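Long-range contacts in pectinesterase A (Erwinia chrysanthemi, PDB 2NTP), which catalyses the hydrolysis of methyl esters in pectin, releasing methanol, a reaction thought to begin the maceration and soft-rotting of plant tissue: residues E60-A65 with S102-N107; Y143-S148 with F165-I170; A183-C188 with L220-S225; D189-Y194 with R226-S231. All coordinates share one frame; numbering follows the deposited sequence.

From the N terminus, contact 1 closes first, bringing the loop E60-A65 against S102-N107 of the neighbouring coil of a parallel beta-helix. Contact 2 opens only afterwards, joining Y143-S148 to F165-I170 one short coil later, by way of strand 156-158, and it abuts contact 1 where strands 103-107 and 147-150 run side by side. Contacts 3 and 4 come after both and cross each other: the chain passes through A183-C188 and D189-Y194, makes a coil, and returns through L220-S225 and R226-S231, so one pair of coils is joined on two consecutive faces. The C168-C188 disulfide ties contact 2 to contact 3, and strands 169-172 and 189-192 link contact 2 to contact 4. No contact nests inside another.

Contact 1: residues E60-A65 with S102-N107; sequences ESRNGA and SLTIRN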
# COMPACT_ATOMS: atom_id res chain seq x y z
N GLU A 60 15.13 -14.57 -2.48
CA GLU A 60 16.60 -14.63 -2.50
C GLU A 60 17.22 -13.24 -2.31
O GLU A 60 18.25 -13.10 -1.64
CB GLU A 60 17.09 -15.28 -3.80
CG GLU A 60 18.62 -15.36 -3.93
CD GLU A 60 19.09 -16.19 -5.11
OE1 GLU A 60 18.24 -16.74 -5.86
OE2 GLU A 60 20.32 -16.29 -5.29
N SER A 61 16.59 -12.23 -2.91
CA SER A 61 17.02 -10.84 -2.80
C SER A 61 15.83 -9.96 -3.17
O SER A 61 15.02 -10.34 -4.01
CB SER A 61 18.19 -10.55 -3.74
OG SER A 61 17.79 -10.62 -5.11
N ARG A 62 15.73 -8.79 -2.54
CA ARG A 62 14.70 -7.82 -2.90
C ARG A 62 14.86 -7.39 -4.36
O ARG A 62 13.87 -7.29 -5.10
CB ARG A 62 14.75 -6.59 -1.99
CG ARG A 62 13.51 -5.71 -2.10
CD ARG A 62 13.55 -4.60 -1.10
NE ARG A 62 14.22 -3.40 -1.60
CZ ARG A 62 14.47 -2.32 -0.86
NH1 ARG A 62 14.11 -2.30 0.41
NH2 ARG A 62 15.07 -1.27 -1.40
N ASN A 63 16.10 -7.13 -4.78
CA ASN A 63 16.37 -6.69 -6.15
C ASN A 63 15.97 -7.72 -7.22
O ASN A 63 15.51 -7.34 -8.29
CB ASN A 63 17.86 -6.33 -6.32
CG ASN A 63 18.20 -4.93 -5.79
OD1 ASN A 63 19.37 -4.52 -5.83
ND2 ASN A 63 17.20 -4.18 -5.32
N GLY A 64 16.12 -9.00 -6.91
CA GLY A 64 16.02 -10.08 -7.90
C GLY A 64 14.84 -11.03 -7.84
O GLY A 64 14.55 -11.73 -8.83
N ALA A 65 14.17 -11.10 -6.69
CA ALA A 65 13.01 -11.97 -6.53
C ALA A 65 11.74 -11.13 -6.63
O ALA A 65 11.42 -10.38 -5.71
CB ALA A 65 13.07 -12.71 -5.20
N SER A 102 12.47 -9.87 1.69
CA SER A 102 13.47 -9.79 0.62
C SER A 102 12.91 -10.13 -0.75
O SER A 102 13.41 -11.02 -1.46
CB SER A 102 14.70 -10.64 0.97
OG SER A 102 15.29 -10.18 2.17
N LEU A 103 11.84 -9.44 -1.12
CA LEU A 103 11.23 -9.61 -2.43
C LEU A 103 10.49 -8.37 -2.88
O LEU A 103 10.17 -7.49 -2.07
CB LEU A 103 10.32 -10.84 -2.46
CG LEU A 103 9.19 -10.97 -1.45
CD1 LEU A 103 7.97 -10.21 -1.91
CD2 LEU A 103 8.84 -12.44 -1.21
N THR A 104 10.24 -8.30 -4.18
CA THR A 104 9.49 -7.19 -4.78
C THR A 104 8.14 -7.70 -5.24
O THR A 104 8.04 -8.80 -5.80
CB THR A 104 10.26 -6.59 -5.97
OG1 THR A 104 11.54 -6.11 -5.52
CG2 THR A 104 9.47 -5.44 -6.61
N ILE A 105 7.10 -6.90 -4.99
CA ILE A 105 5.74 -7.17 -5.45
C ILE A 105 5.31 -5.99 -6.32
O ILE A 105 5.34 -4.84 -5.87
CB ILE A 105 4.75 -7.34 -4.27
CG1 ILE A 105 5.22 -8.44 -3.31
CG2 ILE A 105 3.34 -7.63 -4.79
CD1 ILE A 105 4.56 -8.40 -1.92
N ARG A 106 4.93 -6.28 -7.56
CA ARG A 106 4.58 -5.23 -8.53
C ARG A 106 3.18 -5.41 -9.10
O ARG A 106 2.73 -6.53 -9.34
CB ARG A 106 5.55 -5.22 -9.72
CG ARG A 106 7.03 -5.27 -9.38
CD ARG A 106 7.88 -4.85 -10.59
NE ARG A 106 7.54 -5.61 -11.80
CZ ARG A 106 8.42 -6.24 -12.58
NH1 ARG A 106 9.72 -6.20 -12.33
NH2 ARG A 106 7.99 -6.90 -13.64
N ASN A 107 2.49 -4.29 -9.31
CA ASN A 107 1.44 -4.26 -10.33
C ASN A 107 2.02 -3.57 -11.55
O ASN A 107 2.47 -2.42 -11.49
CB ASN A 107 0.16 -3.58 -9.84
CG ASN A 107 -1.03 -3.88 -10.76
OD1 ASN A 107 -0.93 -3.77 -11.99
ND2 ASN A 107 -2.16 -4.25 -10.16
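At this turn of the right-handed parallel beta-helix, the fold of the pectinesterase family, the loop E60-A65 between strands 55-59 and 65-69 lies against the corner at S102 and strand 103-107. T104 carries most of the polar contact. Its CB sits 3.8 Å from R62 O, close to the loop backbone. From there OG1, anti to the carbonyl carbon (chi1 -59°), reaches back and donates to the same R62 O at 2.6 Å, coming in from above the carbonyl plane. The other branch, CG2, is anti to the backbone N and packs toward S148 of the next strand. The T104 backbone works beside its side chain: its N meets A65 O at 2.8 Å in an almost straight bond (172°), nearly along the C=O axis, so two carbonyls of the loop are gripped by one residue. R62 crosses T104 at about a right angle. Its CG rests 3.8 Å from L103 O, and then the chain bends at chi3 (89°) and leaves; NH1 forms a long, weak ion pair with D146 OD1. A65 CB touches L103 CB at 4.3 Å. The loop is shaped from within: A65 N bonds to S61 O, and in an ST motif S61 OG, itself bonded to N41, accepts from G64 N at 2.9 Å.

Contact 2: residues Y143-S148 with F165-I170; sequences YFKDVS and FSDCRI
K145 NZ and D167 OD2 meet in a salt bridge of 2.9 Å, the two side chains lying side by side and pointing the same way. The lysine chain is extended until chi4 (74°), where a bend brings NZ over the carboxylate, about 50° out of its plane. NZ also donates to water 1 at 2.8 Å, and that water lies in the plane of the Y143 ring, bonded to Y143 OH and to S166 OG. On the other face of the sheet F144 and F165 take nearly the same first and second torsions, which leaves their planes only 9° apart. The rings are slid so far that they hardly overlap: F144 CD1 comes over one face of F165, 3.4 Å from its CE2.

Under these side chains two coils of the parallel beta-helix run in register: S166 N bonds to F144 O at 2.9 Å, D146 N to S166 O, and past the corner R169 N to V147 O. Water 2 joins S148 OG to R169 NH1, which donates to it at 2.8 Å.

Further out, F185 stacks on F165 from the following strand, extending the aromatic row, and L133 and L156 pack on F165 as well. N187 ND2 bonds to D167 OD1, steadying the carboxylate, while S102 OG bonds to D146 OD2. C168 CB lies 3.3 Å from V147 O, and its SG is joined to C188.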
# COMPACT_ATOMS: atom_id res chain seq x y z
N TYR A 143 3.48 -9.09 8.13
CA TYR A 143 4.80 -8.48 8.31
C TYR A 143 5.58 -8.49 7.01
O TYR A 143 5.76 -9.55 6.39
CB TYR A 143 5.55 -9.25 9.41
CG TYR A 143 6.95 -8.79 9.79
CD1 TYR A 143 7.39 -7.48 9.55
CD2 TYR A 143 7.81 -9.67 10.45
CE1 TYR A 143 8.69 -7.08 9.93
CE2 TYR A 143 9.08 -9.27 10.84
CZ TYR A 143 9.52 -7.99 10.58
OH TYR A 143 10.79 -7.62 10.98
N PHE A 144 6.05 -7.32 6.59
CA PHE A 144 6.81 -7.19 5.35
C PHE A 144 8.15 -6.55 5.64
O PHE A 144 8.20 -5.38 6.02
CB PHE A 144 6.00 -6.38 4.33
CG PHE A 144 4.64 -6.96 4.06
CD1 PHE A 144 3.57 -6.65 4.90
CD2 PHE A 144 4.45 -7.85 3.01
CE1 PHE A 144 2.31 -7.21 4.67
CE2 PHE A 144 3.20 -8.40 2.77
CZ PHE A 144 2.12 -8.08 3.61
N LYS A 145 9.23 -7.32 5.50
CA LYS A 145 10.58 -6.83 5.79
C LYS A 145 11.46 -6.88 4.56
O LYS A 145 11.53 -7.91 3.89
CB LYS A 145 11.23 -7.62 6.93
CG LYS A 145 12.60 -7.06 7.34
CD LYS A 145 13.10 -7.60 8.66
CE LYS A 145 14.38 -6.89 9.08
NZ LYS A 145 14.14 -5.50 9.58
N ASP A 146 12.13 -5.76 4.26
CA ASP A 146 12.98 -5.66 3.07
C ASP A 146 12.16 -6.03 1.83
O ASP A 146 12.55 -6.88 1.02
CB ASP A 146 14.24 -6.52 3.22
CG ASP A 146 15.22 -6.34 2.08
OD1 ASP A 146 15.38 -5.22 1.56
OD2 ASP A 146 15.86 -7.36 1.71
N VAL A 147 11.00 -5.40 1.70
CA VAL A 147 10.09 -5.65 0.58
C VAL A 147 9.94 -4.36 -0.22
O VAL A 147 9.95 -3.27 0.34
CB VAL A 147 8.71 -6.15 1.08
CG1 VAL A 147 7.67 -6.13 -0.03
CG2 VAL A 147 8.83 -7.57 1.66
N SER A 148 9.83 -4.51 -1.54
CA SER A 148 9.57 -3.38 -2.43
C SER A 148 8.20 -3.56 -3.05
O SER A 148 7.91 -4.61 -3.60
CB SER A 148 10.63 -3.32 -3.52
OG SER A 148 10.32 -2.32 -4.49
N PHE A 165 5.54 -2.77 8.07
CA PHE A 165 6.44 -2.68 6.92
C PHE A 165 7.76 -2.10 7.40
O PHE A 165 7.80 -1.03 7.99
CB PHE A 165 5.83 -1.79 5.84
CG PHE A 165 4.54 -2.32 5.28
CD1 PHE A 165 3.34 -2.12 5.96
CD2 PHE A 165 4.53 -3.03 4.08
CE1 PHE A 165 2.14 -2.62 5.46
CE2 PHE A 165 3.33 -3.53 3.57
CZ PHE A 165 2.14 -3.33 4.26
N SER A 166 8.84 -2.84 7.15
CA SER A 166 10.14 -2.50 7.70
C SER A 166 11.21 -2.59 6.61
O SER A 166 11.23 -3.56 5.85
CB SER A 166 10.47 -3.47 8.84
OG SER A 166 11.80 -3.32 9.31
N ASP A 167 12.08 -1.58 6.55
CA ASP A 167 13.19 -1.54 5.58
C ASP A 167 12.65 -1.73 4.17
O ASP A 167 13.17 -2.53 3.38
CB ASP A 167 14.26 -2.60 5.91
CG ASP A 167 14.77 -2.52 7.34
OD1 ASP A 167 14.65 -1.45 7.98
OD2 ASP A 167 15.29 -3.54 7.83
N CYS A 168 11.61 -0.97 3.86
CA CYS A 168 10.82 -1.22 2.67
C CYS A 168 10.94 -0.09 1.65
O CYS A 168 11.40 1.00 1.96
CB CYS A 168 9.37 -1.49 3.06
SG CYS A 168 8.30 -0.06 3.35
N ARG A 169 10.55 -0.39 0.41
CA ARG A 169 10.38 0.63 -0.62
C ARG A 169 8.95 0.54 -1.11
O ARG A 169 8.46 -0.55 -1.40
CB ARG A 169 11.36 0.44 -1.78
CG ARG A 169 11.40 1.60 -2.79
CD ARG A 169 12.17 1.20 -4.05
NE ARG A 169 12.36 2.28 -5.03
CZ ARG A 169 11.57 2.52 -6.08
NH1 ARG A 169 10.49 1.78 -6.30
NH2 ARG A 169 11.86 3.53 -6.90
N ILE A 170 8.27 1.68 -1.18
CA ILE A 170 6.92 1.73 -1.75
C ILE A 170 6.85 2.92 -2.70
O ILE A 170 7.15 4.04 -2.31
CB ILE A 170 5.82 1.86 -0.65
CG1 ILE A 170 5.95 0.73 0.39
CG2 ILE A 170 4.43 1.86 -1.30
CD1 ILE A 170 5.04 0.87 1.61
O HOH W 1 11.96 -5.16 11.33
O HOH W 2 9.07 0.12 -4.59

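Contact 3: residues A183-C188 with L220-S225; sequences ALFNNC and LVITNS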
# COMPACT_ATOMS: atom_id res chain seq x y z
N ALA A 183 -1.51 0.27 9.96
CA ALA A 183 -0.31 -0.05 9.19
C ALA A 183 0.84 0.83 9.64
O ALA A 183 0.77 2.06 9.55
CB ALA A 183 -0.57 0.12 7.69
N LEU A 184 1.88 0.18 10.15
CA LEU A 184 3.06 0.87 10.66
C LEU A 184 4.22 0.67 9.69
O LEU A 184 4.48 -0.46 9.24
CB LEU A 184 3.44 0.32 12.05
CG LEU A 184 4.71 0.84 12.73
CD1 LEU A 184 4.59 2.34 13.06
CD2 LEU A 184 5.00 0.05 14.00
N PHE A 185 4.90 1.76 9.36
CA PHE A 185 6.00 1.75 8.40
C PHE A 185 7.23 2.28 9.11
O PHE A 185 7.19 3.39 9.65
CB PHE A 185 5.67 2.62 7.18
CG PHE A 185 4.41 2.22 6.47
CD1 PHE A 185 3.15 2.65 6.92
CD2 PHE A 185 4.47 1.39 5.35
CE1 PHE A 185 1.99 2.26 6.26
CE2 PHE A 185 3.31 1.00 4.69
CZ PHE A 185 2.07 1.43 5.14
N ASN A 186 8.30 1.50 9.12
CA ASN A 186 9.55 1.95 9.73
C ASN A 186 10.74 1.79 8.80
O ASN A 186 10.94 0.72 8.21
CB ASN A 186 9.82 1.25 11.06
CG ASN A 186 11.04 1.81 11.77
OD1 ASN A 186 12.09 1.17 11.84
ND2 ASN A 186 10.92 3.03 12.26
N ASN A 187 11.54 2.85 8.68
CA ASN A 187 12.72 2.84 7.82
C ASN A 187 12.40 2.47 6.38
O ASN A 187 13.09 1.67 5.75
CB ASN A 187 13.82 1.94 8.41
CG ASN A 187 15.16 2.14 7.73
OD1 ASN A 187 15.54 3.26 7.39
ND2 ASN A 187 15.89 1.05 7.53
N CYS A 188 11.33 3.08 5.86
CA CYS A 188 10.89 2.85 4.49
C CYS A 188 11.19 4.05 3.61
O CYS A 188 11.20 5.19 4.08
CB CYS A 188 9.39 2.54 4.46
SG CYS A 188 8.95 0.89 5.05
N LEU A 220 -2.61 4.86 9.57
CA LEU A 220 -1.32 4.78 8.89
C LEU A 220 -0.29 5.57 9.69
O LEU A 220 -0.44 6.78 9.88
CB LEU A 220 -1.43 5.32 7.46
CG LEU A 220 -2.63 4.81 6.64
CD1 LEU A 220 -2.68 5.50 5.30
CD2 LEU A 220 -2.59 3.29 6.47
N VAL A 221 0.74 4.87 10.16
CA VAL A 221 1.77 5.48 10.99
C VAL A 221 3.13 5.25 10.33
O VAL A 221 3.55 4.11 10.14
CB VAL A 221 1.75 4.92 12.44
CG1 VAL A 221 2.80 5.61 13.32
CG2 VAL A 221 0.35 5.08 13.06
N ILE A 222 3.78 6.35 9.96
CA ILE A 222 5.05 6.29 9.22
C ILE A 222 6.18 6.84 10.09
O ILE A 222 6.14 8.01 10.49
CB ILE A 222 4.96 7.05 7.87
CG1 ILE A 222 3.95 6.39 6.92
CG2 ILE A 222 6.32 7.10 7.17
CD1 ILE A 222 2.58 7.04 6.92
N THR A 223 7.16 6.00 10.39
CA THR A 223 8.24 6.37 11.32
C THR A 223 9.62 6.18 10.72
O THR A 223 9.87 5.20 10.01
CB THR A 223 8.16 5.57 12.67
OG1 THR A 223 8.39 4.17 12.42
CG2 THR A 223 6.81 5.74 13.34
N ASN A 224 10.53 7.11 11.02
CA ASN A 224 11.95 6.97 10.67
C ASN A 224 12.14 6.63 9.19
O ASN A 224 12.97 5.79 8.83
CB ASN A 224 12.61 5.91 11.56
CG ASN A 224 12.32 6.12 13.04
OD1 ASN A 224 11.85 5.20 13.73
ND2 ASN A 224 12.60 7.31 13.54
N SER A 225 11.36 7.29 8.34
CA SER A 225 11.34 6.97 6.93
C SER A 225 11.81 8.13 6.06
O SER A 225 12.24 9.17 6.57
CB SER A 225 9.92 6.52 6.53
OG SER A 225 9.64 5.25 7.09
O HOH W 3 15.85 4.82 9.87
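N186 holds CG anti to its backbone N (chi1 -174°), which swings the amide across toward the next strand, while T223 places OG1 in the crowded position between its backbone N and carbonyl carbon (chi1 65°) to meet it. N186 ND2 uses both hydrogens there. One goes nearly straight to T223 OG1 at 2.8 Å, the other, more bent, to a lone pair of N224 OD1, also at 2.8 Å. Both acceptors lie close to the N186 amide plane, and the N224 amide stands almost perpendicular to it (89°).

Behind these groups strands 182-186 and 220-223 run parallel as adjacent rungs of the beta-helix, with T223 N donating to F185 O at 2.7 Å. L184 and V221 cross obliquely, L184 CD1 3.7 Å from V221 CG1. F185 and I222 lie side by side on the opposite face, with F185 CD1 3.8 Å from I222 CG1. On this face too, the side chain of L220 is about 9 Å from that of the nucleophile D175.

At the corner, S225 OG donates to T223 O at 2.9 Å and accepts from C188 N at 3.0 Å. N187 N also donates to T223 O; its amide bonds through ND2 to D167 OD1 and through OD1 to R226 NH1. The proton of S225 OG is thus committed to T223 O while the oxygen takes C188 N, fixing the hydroxyl's rotation beside the disulfide-bonded cysteine.

Contact 4: residues D189-Y194 with R226-S231; sequences DLVSRY and RVIRES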
# COMPACT_ATOMS: atom_id res chain seq x y z
N ASP A 189 11.42 3.78 2.32
CA ASP A 189 11.48 4.82 1.31
C ASP A 189 10.13 4.87 0.60
O ASP A 189 9.72 3.90 -0.03
CB ASP A 189 12.58 4.53 0.28
CG ASP A 189 13.96 4.91 0.78
OD1 ASP A 189 14.08 5.39 1.92
OD2 ASP A 189 14.92 4.72 0.02
N LEU A 190 9.46 6.01 0.73
CA LEU A 190 8.18 6.21 0.06
C LEU A 190 8.43 7.11 -1.14
O LEU A 190 8.79 8.28 -0.99
CB LEU A 190 7.15 6.82 1.02
CG LEU A 190 6.92 6.07 2.35
CD1 LEU A 190 5.82 6.75 3.16
CD2 LEU A 190 6.59 4.59 2.15
N VAL A 191 8.26 6.54 -2.33
CA VAL A 191 8.75 7.14 -3.57
C VAL A 191 7.60 7.70 -4.42
O VAL A 191 6.81 6.94 -4.98
CB VAL A 191 9.59 6.12 -4.39
CG1 VAL A 191 10.19 6.77 -5.63
CG2 VAL A 191 10.70 5.50 -3.51
N SER A 192 7.53 9.03 -4.50
CA SER A 192 6.52 9.72 -5.31
C SER A 192 6.97 9.76 -6.76
O SER A 192 8.06 10.25 -7.08
CB SER A 192 6.31 11.15 -4.80
OG SER A 192 5.69 11.16 -3.54
N ARG A 193 6.11 9.28 -7.65
CA ARG A 193 6.48 9.07 -9.04
C ARG A 193 6.09 10.21 -9.97
O ARG A 193 5.12 10.95 -9.73
CB ARG A 193 5.92 7.73 -9.55
CG ARG A 193 6.36 6.54 -8.69
CD ARG A 193 5.94 5.21 -9.30
NE ARG A 193 6.83 4.79 -10.39
CZ ARG A 193 6.78 3.60 -10.98
NH1 ARG A 193 5.87 2.71 -10.60
NH2 ARG A 193 7.63 3.31 -11.96
N TYR A 194 6.87 10.35 -11.04
CA TYR A 194 6.64 11.37 -12.05
C TYR A 194 5.33 11.12 -12.82
O TYR A 194 5.02 9.99 -13.20
CB TYR A 194 7.82 11.40 -13.02
CG TYR A 194 7.63 12.34 -14.18
CD1 TYR A 194 7.66 13.73 -13.99
CD2 TYR A 194 7.40 11.85 -15.46
CE1 TYR A 194 7.48 14.60 -15.06
CE2 TYR A 194 7.21 12.72 -16.53
CZ TYR A 194 7.25 14.09 -16.32
OH TYR A 194 7.06 14.96 -17.38
N ARG A 226 11.75 7.93 4.75
CA ARG A 226 12.20 8.92 3.79
C ARG A 226 11.13 9.06 2.73
O ARG A 226 10.78 8.08 2.06
CB ARG A 226 13.54 8.50 3.17
CG ARG A 226 14.71 8.53 4.17
CD ARG A 226 15.86 7.62 3.76
NE ARG A 226 15.46 6.21 3.69
CZ ARG A 226 15.27 5.40 4.73
NH1 ARG A 226 15.43 5.83 5.98
NH2 ARG A 226 14.89 4.14 4.53
N VAL A 227 10.60 10.27 2.61
CA VAL A 227 9.61 10.63 1.60
C VAL A 227 10.37 11.31 0.47
O VAL A 227 10.83 12.45 0.60
CB VAL A 227 8.52 11.54 2.22
CG1 VAL A 227 7.68 12.22 1.16
CG2 VAL A 227 7.64 10.72 3.16
N ILE A 228 10.53 10.58 -0.64
CA ILE A 228 11.45 10.99 -1.70
C ILE A 228 10.78 11.06 -3.07
O ILE A 228 9.77 10.40 -3.32
CB ILE A 228 12.72 10.08 -1.77
CG1 ILE A 228 12.36 8.64 -2.16
CG2 ILE A 228 13.50 10.12 -0.44
CD1 ILE A 228 13.58 7.74 -2.40
N ARG A 229 11.36 11.86 -3.96
CA ARG A 229 10.89 11.93 -5.33
C ARG A 229 11.65 10.92 -6.17
O ARG A 229 12.85 10.68 -5.96
CB ARG A 229 11.05 13.34 -5.91
CG ARG A 229 12.39 13.96 -5.68
CD ARG A 229 12.57 15.19 -6.54
NE ARG A 229 13.11 16.29 -5.76
CZ ARG A 229 12.44 17.39 -5.45
NH1 ARG A 229 11.19 17.57 -5.89
NH2 ARG A 229 13.02 18.33 -4.73
N GLU A 230 10.94 10.33 -7.12
CA GLU A 230 11.49 9.35 -8.05
C GLU A 230 12.58 9.96 -8.94
O GLU A 230 13.56 9.30 -9.29
CB GLU A 230 10.34 8.84 -8.91
CG GLU A 230 10.72 7.93 -10.03
CD GLU A 230 9.50 7.46 -10.79
OE1 GLU A 230 9.20 6.26 -10.70
OE2 GLU A 230 8.84 8.30 -11.45
N SER A 231 12.38 11.23 -9.30
CA SER A 231 13.31 11.94 -10.18
C SER A 231 13.21 13.44 -9.97
O SER A 231 12.23 13.94 -9.40
CB SER A 231 12.98 11.64 -11.64
OG SER A 231 11.82 12.37 -12.02
O HOH W 4 9.68 4.98 -13.15
O HOH W 5 6.60 7.76 -13.05
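Strands 189-192 and 226-229 run parallel in register, their axes 4.7 Å apart and inclined by 27°, joined by the backbone bonds L190 N to R226 O, I228 N to L190 O, S192 N to I228 O and E230 N to S192 O. They form one face of the parallel beta-helix, a corner away from strands 182-186 and 220-223. D189 and R226 begin the row of side chains on one side. D189 OD1 takes R226 NE on its syn lone pair at 2.4 Å, very short for a salt bridge and bent (136°). The guanidinium has a second partner, N187 OD1, through NH1. Along the same side V191 CG2 packs on I228 CG1 at 3.8 Å, since I228 puts CG1 in the crowded position between its backbone N and carbonyl carbon. V191 CG1 meets E230 CA, also at 3.8 Å. The other side of the sheet, lined by L190, V227 and S192, packs on I170 and L207.

The E230 chain, extended beyond CG, points at the R193-Y194 backbone; OE1 takes R193 NE at 2.8 Å at the edge of a guanidinium turned 84° from the carboxylate, and OE2 accepts from Y194 N at 2.9 Å. Water 4 links OE1 to R193 NH2, and water 5 links OE2 to Y194 O. R193 also meets G151 O and, by cation-pi, Y152. These bonds fall just ahead of R195, a substrate-binding residue. With two N-H donors and two waters donating to it, the E230 carboxylate would be expected to stay ionised.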